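Local coordinates for protein lipoteichoic acid primase (Listeria monocytogenes, PDB 4UOP) that belongs to the sulfatase family and has an extracellular catalytic domain of alpha/beta fold that binds a magnesium ion, at residues F153-A158 with G188-D193; K179-E184 with E194-K199. One frame throughout, in Å; residues are numbered along the deposited sequence.

Contacts 1 and 2 lie side by side, their centres 8 Å apart, on one flank of the sulfatase-family domain. Along the chain their segments alternate. Segment 153-158 follows strand 149-153 of the large mixed sheet; 179-184 contains the end of helix 178-181. Next, 188-193 carries strand 190-191; last, 194-199 belongs to helix 193-209. Contact 1 thus runs directly into contact 2 through the start of that helix. The two also touch in space: Thr-155 CA lies 3.6 Å from Phe-181 CD2, and Pro-191 CG is 3.3 Å from Gly-182 O. Together they pack the loop that follows strand 149-153, the short helix 178-181, the small hairpin and the start of helix 193-209 against one another.

Contact 1. Residues F153-A158 with G188-D193; sequences FHTNDA and GFSPSD
Two hydrogen bonds in series join Thr-155 to the strand at Ser-190 and Pro-191. Ser-190 OG donates to Thr-155 OG1 over 2.9 Å, and Thr-155 OG1 in turn donates to Pro-191 O at 2.8 Å. The second bond meets the carbonyl at a C=O...donor angle of 134°, with the donor tilted just 16° from the carbonyl plane. One buried hydroxyl therefore both accepts and donates, which fixes its rotation. Thr-155 OG1 sits between its backbone N and carbonyl carbon (chi1 67°), a torsion that puts it within hydrogen-bonding distance of both partners; Ser-190 OG takes the same rotamer. Within the loop, Asn-156 OD1 accepts from Asp-157 N.

Apolar contact supplements these bonds. The Thr-155 and Pro-191 side chains pass alongside one another, pointing opposite ways, with Thr-155 CB standing 3.8 Å from Pro-191 CD. The buried Thr-155 O has no hydrogen-bond partner in the model; Pro-191 CD lies 3.5 Å from it, as packing alone. Asn-156 rests its amide carbon CG 4.1 Å from Ser-190 CB.

Ser-192 is the N-cap of helix 193-209, its OG capping Val-195 N and also bonding to Asp-185 OD2. The capped helix directly follows strand 190-191 of a two-stranded antiparallel hairpin, set against the loop that leaves strand 149-153 of the central mixed sheet in this sulfatase-type alpha/beta fold.

Contact 2. Residues K179-E184 with E194-K199; sequences KFFGDE and EVLYNK
Phe-181 presents the CD1-CE1-CZ side of its ring to the helix of Val-195, Leu-196 and Lys-199. CE1 comes 3.7 Å from Leu-196 O, which lies at the ring edge, and CZ meets Leu-196 CD1 at 3.8 Å. Lys-199 CB approaches the same ring obliquely. The first torsions of the two phenylalanines differ: CG lies beside the backbone N in Phe-181 (chi1 -64°) but anti to it in Phe-180 (172°). With this pairing Phe-180 CD2 stands over the centre of the Phe-181 ring while both rings reach the helix, the Phe-180 edge bringing CZ 3.7 Å from Lys-199 O.

Lys-199 runs past both phenylalanines with its chain extended until chi4 (-77°), where it bends. CE then lies 3.5 Å from Phe-181 O and NZ reaches a water at 3.1 Å, which in turn donates to Phe-180 O. Glu-184 crosses Val-195 at a slant, its CG 3.9 Å from Val-195 CG2, and its side chain meets Lys-199 from the opposite direction. Its OE2 remains 4.2 Å from Lys-199 NZ, beyond a salt bridge.

No direct hydrogen bond crosses between the segments. The chemistry is therefore mainly apolar, with the lysine's methylenes serving as packing surface; its ammonium is linked across by water, and the nearby carboxylate probably contributes a milder electrostatic attraction.

Contact 1. Residues F153-A158 with G188-D193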
ATOM      1  N   PHE B 153      -3.455 -25.225  -4.752  1.00 17.24           N
ATOM      2  CA  PHE B 153      -2.292 -25.655  -5.527  1.00 17.70           C
ATOM      3  C   PHE B 153      -1.624 -24.441  -6.154  1.00 18.51           C
ATOM      4  O   PHE B 153      -2.272 -23.647  -6.823  1.00 16.68           O
ATOM      5  CB  PHE B 153      -2.720 -26.573  -6.682  1.00 18.15           C
ATOM      6  CG  PHE B 153      -3.394 -27.859  -6.256  1.00 18.53           C
ATOM      7  CD1 PHE B 153      -4.747 -27.875  -5.896  1.00 18.42           C
ATOM      8  CD2 PHE B 153      -2.701 -29.049  -6.243  1.00 19.54           C
ATOM      9  CE1 PHE B 153      -5.375 -29.055  -5.546  1.00 19.01           C
ATOM     10  CE2 PHE B 153      -3.327 -30.234  -5.865  1.00 20.17           C
ATOM     11  CZ  PHE B 153      -4.664 -30.235  -5.519  1.00 19.63           C
ATOM     12  N   HIS B 154      -0.311 -24.321  -5.963  1.00 20.27           N
ATOM     13  CA  HIS B 154       0.468 -23.259  -6.594  1.00 21.81           C
ATOM     14  C   HIS B 154       1.915 -23.714  -6.617  1.00 21.37           C
ATOM     15  O   HIS B 154       2.372 -24.286  -5.633  1.00 19.90           O
ATOM     16  CB  HIS B 154       0.321 -21.966  -5.806  1.00 23.62           C
ATOM     17  CG  HIS B 154       1.066 -20.805  -6.394  1.00 26.63           C
ATOM     18  ND1 HIS B 154       0.778 -20.282  -7.638  1.00 28.05           N
ATOM     19  CD2 HIS B 154       2.080 -20.061  -5.898  1.00 28.77           C
ATOM     20  CE1 HIS B 154       1.575 -19.257  -7.877  1.00 29.47           C
ATOM     21  NE2 HIS B 154       2.381 -19.107  -6.839  1.00 30.56           N
ATOM     22  N   THR B 155       2.625 -23.485  -7.726  1.00 23.69           N
ATOM     23  CA  THR B 155       3.940 -24.114  -7.914  1.00 25.28           C
ATOM     24  C   THR B 155       5.106 -23.372  -7.257  1.00 27.38           C
ATOM     25  O   THR B 155       6.215 -23.913  -7.220  1.00 26.45           O
ATOM     26  CB  THR B 155       4.283 -24.365  -9.400  1.00 26.15           C
ATOM     27  OG1 THR B 155       4.462 -23.117 -10.077  1.00 27.53           O
ATOM     28  CG2 THR B 155       3.190 -25.185 -10.093  1.00 26.09           C
ATOM     29  N   ASN B 156       4.869 -22.180  -6.722  1.00 27.96           N
ATOM     30  CA  ASN B 156       5.899 -21.477  -5.959  1.00 32.91           C
ATOM     31  C   ASN B 156       5.885 -21.839  -4.463  1.00 32.14           C
ATOM     32  O   ASN B 156       4.980 -22.529  -3.982  1.00 28.77           O
ATOM     33  CB  ASN B 156       5.737 -19.967  -6.121  1.00 35.87           C
ATOM     34  CG  ASN B 156       7.064 -19.233  -6.163  1.00 40.34           C
ATOM     35  OD1 ASN B 156       8.116 -19.770  -5.789  1.00 43.52           O
ATOM     36  ND2 ASN B 156       7.019 -17.982  -6.612  1.00 43.85           N
ATOM     37  N   ASP B 157       6.894 -21.369  -3.736  1.00 32.06           N
ATOM     38  CA  ASP B 157       7.024 -21.672  -2.309  1.00 35.06           C
ATOM     39  C   ASP B 157       5.961 -20.950  -1.480  1.00 33.51           C
ATOM     40  O   ASP B 157       5.720 -19.770  -1.670  1.00 32.71           O
ATOM     41  CB  ASP B 157       8.424 -21.296  -1.807  1.00 37.25           C
ATOM     42  CG  ASP B 157       9.524 -22.156  -2.435  1.00 41.70           C
ATOM     43  OD1 ASP B 157       9.651 -23.347  -2.064  1.00 45.52           O
ATOM     44  OD2 ASP B 157      10.278 -21.646  -3.296  1.00 43.33           O
ATOM     45  N   ALA B 158       5.339 -21.669  -0.555  1.00 33.55           N
ATOM     46  CA  ALA B 158       4.211 -21.143   0.215  1.00 32.82           C
ATOM     47  C   ALA B 158       4.617 -20.116   1.275  1.00 31.83           C
ATOM     48  O   ALA B 158       3.745 -19.469   1.859  1.00 30.93           O
ATOM     49  CB  ALA B 158       3.441 -22.278   0.870  1.00 34.11           C
ATOM     50  N   GLY B 188       9.682 -18.828 -15.756  1.00 41.80           N
ATOM     51  CA  GLY B 188       9.868 -17.776 -14.771  1.00 43.88           C
ATOM     52  C   GLY B 188      10.610 -18.333 -13.568  1.00 45.85           C
ATOM     53  O   GLY B 188      11.739 -18.804 -13.704  1.00 51.07           O
ATOM     54  N   PHE B 189       9.978 -18.308 -12.397  1.00 43.85           N
ATOM     55  CA  PHE B 189      10.649 -18.721 -11.159  1.00 44.85           C
ATOM     56  C   PHE B 189      10.101 -20.005 -10.539  1.00 39.02           C
ATOM     57  O   PHE B 189      10.533 -20.383  -9.453  1.00 38.87           O
ATOM     58  CB  PHE B 189      10.583 -17.604 -10.107  1.00 48.15           C
ATOM     59  CG  PHE B 189      11.563 -16.492 -10.324  1.00 52.57           C
ATOM     60  CD1 PHE B 189      12.907 -16.646  -9.975  1.00 55.45           C
ATOM     61  CD2 PHE B 189      11.141 -15.275 -10.833  1.00 54.45           C
ATOM     62  CE1 PHE B 189      13.810 -15.613 -10.156  1.00 55.80           C
ATOM     63  CE2 PHE B 189      12.041 -14.243 -11.014  1.00 57.03           C
ATOM     64  CZ  PHE B 189      13.376 -14.411 -10.676  1.00 55.79           C
ATOM     65  N   SER B 190       9.169 -20.679 -11.207  1.00 33.73           N
ATOM     66  CA  SER B 190       8.617 -21.911 -10.647  1.00 31.69           C
ATOM     67  C   SER B 190       8.044 -22.813 -11.749  1.00 29.02           C
ATOM     68  O   SER B 190       7.944 -22.399 -12.913  1.00 30.95           O
ATOM     69  CB  SER B 190       7.597 -21.577  -9.539  1.00 32.45           C
ATOM     70  OG  SER B 190       6.436 -20.985 -10.062  1.00 31.88           O
ATOM     71  N   PRO B 191       7.695 -24.060 -11.401  1.00 26.27           N
ATOM     72  CA  PRO B 191       7.219 -24.944 -12.444  1.00 24.97           C
ATOM     73  C   PRO B 191       6.048 -24.365 -13.246  1.00 23.84           C
ATOM     74  O   PRO B 191       5.230 -23.597 -12.718  1.00 23.31           O
ATOM     75  CB  PRO B 191       6.834 -26.210 -11.685  1.00 26.26           C
ATOM     76  CG  PRO B 191       7.742 -26.216 -10.495  1.00 27.09           C
ATOM     77  CD  PRO B 191       7.962 -24.775 -10.140  1.00 26.56           C
ATOM     78  N   SER B 192       5.989 -24.757 -14.511  1.00 22.14           N
ATOM     79  CA  SER B 192       5.054 -24.203 -15.467  1.00 21.89           C
ATOM     80  C   SER B 192       3.615 -24.526 -15.092  1.00 20.81           C
ATOM     81  O   SER B 192       3.366 -25.432 -14.290  1.00 20.77           O
ATOM     82  CB  SER B 192       5.348 -24.776 -16.847  1.00 22.57           C
ATOM     83  OG  SER B 192       5.097 -26.167 -16.868  1.00 23.54           O
ATOM     84  N   ASP B 193       2.679 -23.787 -15.690  1.00 20.25           N
ATOM     85  CA  ASP B 193       1.263 -24.129 -15.588  1.00 20.00           C
ATOM     86  C   ASP B 193       1.005 -25.569 -16.055  1.00 20.75           C
ATOM     87  O   ASP B 193       0.114 -26.220 -15.534  1.00 18.85           O
ATOM     88  CB  ASP B 193       0.389 -23.179 -16.412  1.00 19.60           C
ATOM     89  CG  ASP B 193       0.328 -21.765 -15.843  1.00 19.08           C
ATOM     90  OD1 ASP B 193       0.865 -21.485 -14.743  1.00 19.96           O
ATOM     91  OD2 ASP B 193      -0.281 -20.919 -16.526  1.00 19.45           O
TER

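Contact 2. Residues K179-E184 with E194-K199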
ATOM      1  N   LYS B 179       7.413 -27.608  -3.062  1.00 31.55           N
ATOM      2  CA  LYS B 179       7.892 -28.931  -2.582  1.00 34.31           C
ATOM      3  C   LYS B 179       7.194 -30.100  -3.260  1.00 32.97           C
ATOM      4  O   LYS B 179       7.814 -31.130  -3.556  1.00 33.58           O
ATOM      5  CB  LYS B 179       7.699 -29.073  -1.069  1.00 38.33           C
ATOM      6  CG  LYS B 179       8.588 -28.174  -0.227  1.00 42.64           C
ATOM      7  CD  LYS B 179       8.654 -28.646   1.221  1.00 45.63           C
ATOM      8  CE  LYS B 179       7.281 -28.744   1.878  1.00 47.85           C
ATOM      9  NZ  LYS B 179       6.489 -27.482   1.777  1.00 50.04           N
ATOM     10  N   PHE B 180       5.897 -29.943  -3.503  1.00 29.39           N
ATOM     11  CA  PHE B 180       5.116 -30.963  -4.180  1.00 27.39           C
ATOM     12  C   PHE B 180       5.396 -31.025  -5.677  1.00 27.43           C
ATOM     13  O   PHE B 180       5.415 -32.108  -6.257  1.00 28.59           O
ATOM     14  CB  PHE B 180       3.612 -30.726  -3.943  1.00 26.17           C
ATOM     15  CG  PHE B 180       2.730 -31.620  -4.754  1.00 25.55           C
ATOM     16  CD1 PHE B 180       2.556 -32.950  -4.399  1.00 26.16           C
ATOM     17  CD2 PHE B 180       2.083 -31.138  -5.882  1.00 27.25           C
ATOM     18  CE1 PHE B 180       1.740 -33.773  -5.146  1.00 25.98           C
ATOM     19  CE2 PHE B 180       1.281 -31.959  -6.645  1.00 27.02           C
ATOM     20  CZ  PHE B 180       1.105 -33.278  -6.273  1.00 26.92           C
ATOM     21  N   PHE B 181       5.526 -29.871  -6.324  1.00 27.16           N
ATOM     22  CA  PHE B 181       5.686 -29.844  -7.791  1.00 28.19           C
ATOM     23  C   PHE B 181       7.077 -30.164  -8.361  1.00 32.68           C
ATOM     24  O   PHE B 181       7.172 -30.483  -9.539  1.00 33.20           O
ATOM     25  CB  PHE B 181       5.148 -28.528  -8.359  1.00 26.68           C
ATOM     26  CG  PHE B 181       3.676 -28.344  -8.158  1.00 24.13           C
ATOM     27  CD1 PHE B 181       2.771 -28.948  -9.016  1.00 23.60           C
ATOM     28  CD2 PHE B 181       3.190 -27.578  -7.104  1.00 24.06           C
ATOM     29  CE1 PHE B 181       1.411 -28.789  -8.831  1.00 24.04           C
ATOM     30  CE2 PHE B 181       1.826 -27.413  -6.917  1.00 23.08           C
ATOM     31  CZ  PHE B 181       0.939 -28.022  -7.774  1.00 23.60           C
ATOM     32  N   GLY B 182       8.128 -30.177  -7.548  1.00 38.55           N
ATOM     33  CA  GLY B 182       9.485 -30.445  -8.068  1.00 41.47           C
ATOM     34  C   GLY B 182      10.040 -29.225  -8.777  1.00 44.90           C
ATOM     35  O   GLY B 182       9.567 -28.121  -8.556  1.00 44.66           O
ATOM     36  N   ASP B 183      11.063 -29.415  -9.610  1.00 50.42           N
ATOM     37  CA  ASP B 183      11.712 -28.311 -10.325  1.00 52.17           C
ATOM     38  C   ASP B 183      11.869 -28.591 -11.821  1.00 50.36           C
ATOM     39  O   ASP B 183      12.711 -27.993 -12.488  1.00 50.76           O
ATOM     40  CB  ASP B 183      13.071 -28.019  -9.679  1.00 56.48           C
ATOM     41  CG  ASP B 183      12.935 -27.318  -8.337  1.00 61.45           C
ATOM     42  OD1 ASP B 183      12.389 -26.189  -8.310  1.00 64.73           O
ATOM     43  OD2 ASP B 183      13.374 -27.897  -7.317  1.00 63.54           O
ATOM     44  N   GLU B 184      11.037 -29.482 -12.347  1.00 49.94           N
ATOM     45  CA  GLU B 184      10.970 -29.715 -13.788  1.00 49.76           C
ATOM     46  C   GLU B 184      10.200 -28.575 -14.464  1.00 46.88           C
ATOM     47  O   GLU B 184       9.286 -27.987 -13.860  1.00 44.52           O
ATOM     48  CB  GLU B 184      10.285 -31.056 -14.093  1.00 51.89           C
ATOM     49  CG  GLU B 184       8.774 -31.085 -13.813  1.00 53.97           C
ATOM     50  CD  GLU B 184       8.088 -32.350 -14.305  1.00 55.54           C
ATOM     51  OE1 GLU B 184       8.655 -33.055 -15.177  1.00 60.16           O
ATOM     52  OE2 GLU B 184       6.975 -32.637 -13.817  1.00 47.80           O
ATOM     53  N   GLU B 194       1.750 -26.060 -17.054  1.00 20.71           N
ATOM     54  CA  GLU B 194       1.596 -27.454 -17.468  1.00 22.11           C
ATOM     55  C   GLU B 194       1.853 -28.410 -16.301  1.00 21.35           C
ATOM     56  O   GLU B 194       1.122 -29.360 -16.114  1.00 20.47           O
ATOM     57  CB  GLU B 194       2.516 -27.822 -18.641  1.00 24.56           C
ATOM     58  CG  GLU B 194       2.277 -29.231 -19.170  1.00 27.75           C
ATOM     59  CD  GLU B 194       2.924 -29.492 -20.529  1.00 31.92           C
ATOM     60  OE1 GLU B 194       3.832 -28.736 -20.931  1.00 32.18           O
ATOM     61  OE2 GLU B 194       2.510 -30.464 -21.205  1.00 36.22           O
ATOM     62  N   VAL B 195       2.887 -28.142 -15.515  1.00 20.51           N
ATOM     63  CA  VAL B 195       3.216 -28.985 -14.357  1.00 20.23           C
ATOM     64  C   VAL B 195       2.130 -28.826 -13.269  1.00 19.26           C
ATOM     65  O   VAL B 195       1.738 -29.806 -12.627  1.00 19.76           O
ATOM     66  CB  VAL B 195       4.610 -28.638 -13.799  1.00 20.78           C
ATOM     67  CG1 VAL B 195       4.882 -29.364 -12.496  1.00 20.11           C
ATOM     68  CG2 VAL B 195       5.700 -28.975 -14.828  1.00 21.58           C
ATOM     69  N   LEU B 196       1.642 -27.597 -13.086  1.00 18.86           N
ATOM     70  CA  LEU B 196       0.556 -27.329 -12.130  1.00 18.77           C
ATOM     71  C   LEU B 196      -0.617 -28.246 -12.413  1.00 18.45           C
ATOM     72  O   LEU B 196      -1.060 -29.008 -11.532  1.00 18.61           O
ATOM     73  CB  LEU B 196       0.114 -25.857 -12.205  1.00 18.38           C
ATOM     74  CG  LEU B 196      -1.174 -25.481 -11.463  1.00 18.52           C
ATOM     75  CD1 LEU B 196      -0.956 -25.589  -9.962  1.00 19.18           C
ATOM     76  CD2 LEU B 196      -1.610 -24.090 -11.859  1.00 19.20           C
ATOM     77  N   TYR B 197      -1.080 -28.236 -13.663  1.00 19.11           N
ATOM     78  CA  TYR B 197      -2.275 -28.988 -14.012  1.00 20.05           C
ATOM     79  C   TYR B 197      -2.026 -30.501 -14.045  1.00 20.23           C
ATOM     80  O   TYR B 197      -2.867 -31.290 -13.611  1.00 19.07           O
ATOM     81  CB  TYR B 197      -2.848 -28.513 -15.344  1.00 19.79           C
ATOM     82  CG  TYR B 197      -3.269 -27.059 -15.344  1.00 18.96           C
ATOM     83  CD1 TYR B 197      -4.115 -26.558 -14.348  1.00 18.34           C
ATOM     84  CD2 TYR B 197      -2.839 -26.188 -16.330  1.00 17.89           C
ATOM     85  CE1 TYR B 197      -4.488 -25.227 -14.337  1.00 18.16           C
ATOM     86  CE2 TYR B 197      -3.225 -24.860 -16.342  1.00 17.92           C
ATOM     87  CZ  TYR B 197      -4.051 -24.371 -15.327  1.00 18.52           C
ATOM     88  OH  TYR B 197      -4.414 -23.033 -15.319  1.00 18.55           O
ATOM     89  N   ASN B 198      -0.874 -30.903 -14.571  1.00 21.37           N
ATOM     90  CA  ASN B 198      -0.543 -32.326 -14.657  1.00 22.67           C
ATOM     91  C   ASN B 198      -0.341 -33.009 -13.308  1.00 20.95           C
ATOM     92  O   ASN B 198      -0.651 -34.178 -13.165  1.00 20.89           O
ATOM     93  CB  ASN B 198       0.683 -32.545 -15.547  1.00 24.89           C
ATOM     94  CG  ASN B 198       0.348 -32.466 -17.019  1.00 28.55           C
ATOM     95  OD1 ASN B 198      -0.805 -32.599 -17.409  1.00 31.76           O
ATOM     96  ND2 ASN B 198       1.364 -32.268 -17.847  1.00 30.79           N
ATOM     97  N   LYS B 199       0.211 -32.306 -12.335  1.00 20.05           N
ATOM     98  CA  LYS B 199       0.399 -32.891 -11.018  1.00 21.41           C
ATOM     99  C   LYS B 199      -0.836 -32.740 -10.133  1.00 20.82           C
ATOM    100  O   LYS B 199      -1.059 -33.571  -9.274  1.00 21.06           O
ATOM    101  CB  LYS B 199       1.640 -32.340 -10.340  1.00 24.47           C
ATOM    102  CG  LYS B 199       2.916 -32.797 -11.048  1.00 28.54           C
ATOM    103  CD  LYS B 199       4.159 -32.465 -10.252  1.00 32.60           C
ATOM    104  CE  LYS B 199       5.386 -33.159 -10.821  1.00 34.84           C
ATOM    105  NZ  LYS B 199       5.435 -34.601 -10.448  1.00 37.34           N
TER
HETATM  106  O   HOH W   1       7.028 -33.775  -7.909  1.00 47.49           O